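Local coordinates for A rubisco-like protein (Burkholderia fungorum, PDB 3NWR) that is a rubisco-like lyase that carries a carboxylated lysine in its TIM-barrel domain and probably acts on a phosphorylated substrate, at residues A[352-363]-A[375-383]. Residues are numbered along the deposited sequence; the frame is centred on the assembly and turned at random.
Sequences LPAFSSGQWAGT and DLLFMSGGG. With SO4 (sulfate ion), chain B.
Ala354 pairs with Leu377, and Phe355 with Phe378, on neighbouring parallel strands of the TIM barrel, joined through helix 364-371. Leu377 N gives a nearly straight hydrogen bond to Pro353 O (2.9 Å); proline suits the place because its carbonyl accepts while its ring, with no N-H to give, lies against Asp375 O. Phe355 N then hydrogen-bonds to Leu377 O, and Met379 N to Phe355 O. Leu352 forks over the partner strand, CD1 on the Leu376 backbone and CD2 against Leu377 CB; Ala354 CB is small enough to let Leu377 CD2 settle beside it (4.0 Å). On the other face, the Phe355 ring turns an edge to Leu376 CB, backed by helices 329-340 and 364-371.

The Phe378 ring, swung anti to its backbone N (chi1 -167°), fills the hollow of loop 359-363. Trp360 O meets its edge in plane; Gln359 CB makes an off-centre CH-pi contact, its amide fixed by NE2 bonds to Ser357 O and Leu321 O. Side-chain-free Gly383 brings CA within 3.6 Å of Trp360 CB. Ser380 OG, with water 2, grips Gln359 O.

Gly358 N from the loop and Gly382 N from the first turn of helix 382-385 hydrogen-bond a sulfate, probably from the crystallisation liquor, that Lys324 also holds, consistent with a phosphate-binding site, as in rubisco.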
loop_
_atom_site.group_PDB
_atom_site.type_symbol
_atom_site.label_atom_id
_atom_site.label_comp_id
_atom_site.label_asym_id
_atom_site.label_seq_id
_atom_site.Cartn_x
_atom_site.Cartn_y
_atom_site.Cartn_z
ATOM N N LEU A 352 -0.896 20.411 -6.292
ATOM C CA LEU A 352 -1.740 20.622 -7.457
ATOM C C LEU A 352 -2.653 19.423 -7.665
ATOM O O LEU A 352 -2.168 18.306 -7.844
ATOM C CB LEU A 352 -0.861 20.815 -8.691
ATOM C CG LEU A 352 -1.558 21.212 -9.993
ATOM C CD1 LEU A 352 -2.099 22.641 -9.930
ATOM C CD2 LEU A 352 -0.583 21.059 -11.156
ATOM N N PRO A 353 -3.982 19.631 -7.642
ATOM C CA PRO A 353 -4.881 18.509 -7.910
ATOM C C PRO A 353 -4.960 18.216 -9.401
ATOM O O PRO A 353 -5.009 19.145 -10.225
ATOM C CB PRO A 353 -6.235 19.004 -7.375
ATOM C CG PRO A 353 -6.177 20.497 -7.583
ATOM C CD PRO A 353 -4.715 20.870 -7.313
ATOM N N ALA A 354 -4.922 16.933 -9.740
ATOM C CA ALA A 354 -5.068 16.479 -11.110
ATOM C C ALA A 354 -6.409 15.779 -11.290
ATOM O O ALA A 354 -6.677 14.740 -10.683
ATOM C CB ALA A 354 -3.907 15.556 -11.506
ATOM N N PHE A 355 -7.265 16.384 -12.104
ATOM C CA PHE A 355 -8.570 15.819 -12.403
ATOM C C PHE A 355 -8.470 14.983 -13.658
ATOM O O PHE A 355 -7.823 15.396 -14.627
ATOM C CB PHE A 355 -9.573 16.941 -12.667
ATOM C CG PHE A 355 -9.916 17.748 -11.445
ATOM C CD1 PHE A 355 -11.077 17.475 -10.726
ATOM C CD2 PHE A 355 -9.096 18.792 -11.031
ATOM C CE1 PHE A 355 -11.403 18.220 -9.603
ATOM C CE2 PHE A 355 -9.411 19.543 -9.913
ATOM C CZ PHE A 355 -10.565 19.260 -9.195
ATOM N N SER A 356 -9.128 13.828 -13.662
ATOM C CA SER A 356 -9.105 12.958 -14.831
ATOM C C SER A 356 -10.309 12.030 -14.864
ATOM O O SER A 356 -11.039 11.919 -13.879
ATOM C CB SER A 356 -7.840 12.105 -14.818
ATOM O OG SER A 356 -7.929 11.141 -13.784
ATOM N N SER A 357 -10.478 11.371 -16.010
ATOM C CA SER A 357 -11.542 10.392 -16.274
ATOM C C SER A 357 -12.785 11.055 -16.871
ATOM O O SER A 357 -13.559 11.691 -16.156
ATOM C CB SER A 357 -11.904 9.576 -15.024
ATOM O OG SER A 357 -12.807 8.534 -15.365
ATOM N N GLY A 358 -12.956 10.901 -18.182
ATOM C CA GLY A 358 -14.110 11.451 -18.879
ATOM C C GLY A 358 -14.181 12.968 -18.845
ATOM O O GLY A 358 -15.265 13.550 -18.950
ATOM N N GLN A 359 -13.032 13.617 -18.703
ATOM C CA GLN A 359 -13.003 15.071 -18.635
ATOM C C GLN A 359 -13.012 15.696 -20.022
ATOM O O GLN A 359 -12.345 15.224 -20.944
ATOM C CB GLN A 359 -11.789 15.549 -17.844
ATOM C CG GLN A 359 -11.795 15.050 -16.398
ATOM C CD GLN A 359 -13.083 15.410 -15.679
ATOM O OE1 GLN A 359 -13.365 16.589 -15.449
ATOM N NE2 GLN A 359 -13.861 14.398 -15.304
ATOM N N TRP A 360 -13.774 16.771 -20.163
ATOM C CA TRP A 360 -13.887 17.457 -21.440
ATOM C C TRP A 360 -14.521 18.824 -21.199
ATOM O O TRP A 360 -14.710 19.228 -20.048
ATOM C CB TRP A 360 -14.705 16.611 -22.429
ATOM C CG TRP A 360 -16.156 16.467 -22.070
ATOM C CD1 TRP A 360 -16.683 15.752 -21.030
ATOM C CD2 TRP A 360 -17.269 17.038 -22.770
ATOM N NE1 TRP A 360 -18.059 15.849 -21.039
ATOM C CE2 TRP A 360 -18.438 16.641 -22.091
ATOM C CE3 TRP A 360 -17.384 17.859 -23.899
ATOM C CZ2 TRP A 360 -19.710 17.030 -22.511
ATOM C CZ3 TRP A 360 -18.650 18.252 -24.307
ATOM C CH2 TRP A 360 -19.791 17.837 -23.616
ATOM N N ALA A 361 -14.841 19.553 -22.264
ATOM C CA ALA A 361 -15.441 20.876 -22.082
ATOM C C ALA A 361 -16.605 20.840 -21.099
ATOM O O ALA A 361 -16.748 21.726 -20.262
ATOM C CB ALA A 361 -15.900 21.450 -23.416
ATOM N N GLY A 362 -17.426 19.799 -21.202
ATOM C CA GLY A 362 -18.629 19.689 -20.398
ATOM C C GLY A 362 -18.453 19.405 -18.913
ATOM O O GLY A 362 -19.437 19.374 -18.175
ATOM N N THR A 363 -17.220 19.172 -18.464
ATOM C CA THR A 363 -16.974 19.010 -17.031
ATOM C C THR A 363 -16.192 20.185 -16.445
ATOM O O THR A 363 -15.851 20.197 -15.260
ATOM C CB THR A 363 -16.213 17.702 -16.714
ATOM O OG1 THR A 363 -14.938 17.721 -17.377
ATOM C CG2 THR A 363 -17.000 16.498 -17.188
ATOM N N ASP A 375 -6.197 26.783 -10.164
ATOM C CA ASP A 375 -4.983 26.054 -9.759
ATOM C C ASP A 375 -5.214 24.540 -9.788
ATOM O O ASP A 375 -5.420 23.877 -8.755
ATOM C CB ASP A 375 -4.522 26.528 -8.380
ATOM C CG ASP A 375 -3.965 27.960 -8.410
ATOM O OD1 ASP A 375 -3.614 28.460 -9.490
ATOM O OD2 ASP A 375 -3.858 28.589 -7.341
ATOM N N LEU A 376 -5.190 24.003 -10.998
ATOM C CA LEU A 376 -5.482 22.600 -11.199
ATOM C C LEU A 376 -4.900 22.116 -12.518
ATOM O O LEU A 376 -4.654 22.907 -13.442
ATOM C CB LEU A 376 -6.999 22.363 -11.135
ATOM C CG LEU A 376 -7.808 23.064 -12.230
ATOM C CD1 LEU A 376 -8.170 22.098 -13.353
ATOM C CD2 LEU A 376 -9.058 23.730 -11.651
ATOM N N LEU A 377 -4.656 20.812 -12.579
ATOM C CA LEU A 377 -4.268 20.128 -13.804
ATOM C C LEU A 377 -5.472 19.353 -14.318
ATOM O O LEU A 377 -6.017 18.500 -13.615
ATOM C CB LEU A 377 -3.087 19.186 -13.521
ATOM C CG LEU A 377 -2.611 18.272 -14.656
ATOM C CD1 LEU A 377 -2.179 19.076 -15.867
ATOM C CD2 LEU A 377 -1.464 17.385 -14.164
ATOM N N PHE A 378 -5.900 19.688 -15.533
ATOM C CA PHE A 378 -7.110 19.130 -16.133
ATOM C C PHE A 378 -6.737 18.132 -17.219
ATOM O O PHE A 378 -6.322 18.522 -18.323
ATOM C CB PHE A 378 -7.927 20.289 -16.724
ATOM C CG PHE A 378 -9.346 19.927 -17.108
ATOM C CD1 PHE A 378 -10.309 19.725 -16.137
ATOM C CD2 PHE A 378 -9.713 19.826 -18.446
ATOM C CE1 PHE A 378 -11.622 19.413 -16.490
ATOM C CE2 PHE A 378 -11.029 19.525 -18.810
ATOM C CZ PHE A 378 -11.977 19.306 -17.823
ATOM N N MET A 379 -6.870 16.848 -16.901
ATOM C CA MET A 379 -6.476 15.778 -17.814
ATOM C C MET A 379 -7.656 15.352 -18.652
ATOM O O MET A 379 -8.668 14.884 -18.117
ATOM C CB MET A 379 -5.967 14.560 -17.035
ATOM C CG MET A 379 -4.843 14.856 -16.051
ATOM S SD MET A 379 -3.330 15.389 -16.856
ATOM C CE MET A 379 -3.089 14.078 -18.034
ATOM N N SER A 380 -7.514 15.487 -19.966
ATOM C CA SER A 380 -8.564 15.106 -20.898
ATOM C C SER A 380 -8.005 14.126 -21.927
ATOM O O SER A 380 -6.942 14.360 -22.507
ATOM C CB SER A 380 -9.128 16.360 -21.574
ATOM O OG SER A 380 -10.196 16.044 -22.456
ATOM N N GLY A 381 -8.709 13.018 -22.128
ATOM C CA GLY A 381 -8.321 12.028 -23.121
ATOM C C GLY A 381 -9.152 12.186 -24.372
ATOM O O GLY A 381 -8.860 13.033 -25.208
ATOM N N GLY A 382 -10.212 11.389 -24.488
ATOM C CA GLY A 382 -11.103 11.504 -25.627
ATOM C C GLY A 382 -11.718 12.890 -25.760
ATOM O O GLY A 382 -12.028 13.329 -26.864
ATOM N N GLY A 383 -11.909 13.581 -24.638
ATOM C CA GLY A 383 -12.475 14.922 -24.667
ATOM C C GLY A 383 -11.678 15.879 -25.540
ATOM O O GLY A 383 -12.205 16.893 -26.020
HETATM S S SO4 B . -11.793 9.321 -21.244
HETATM O O1 SO4 B . -10.636 9.580 -22.099
HETATM O O2 SO4 B . -12.759 10.407 -21.360
HETATM O O3 SO4 B . -11.350 9.208 -19.858
HETATM O O4 SO4 B . -12.418 8.064 -21.641
HETATM O O HOH W 1 -10.180 12.699 -18.651
HETATM O O HOH W 2 -11.604 12.764 -21.856
HETATM O O HOH W 3 -14.025 18.931 -25.091
#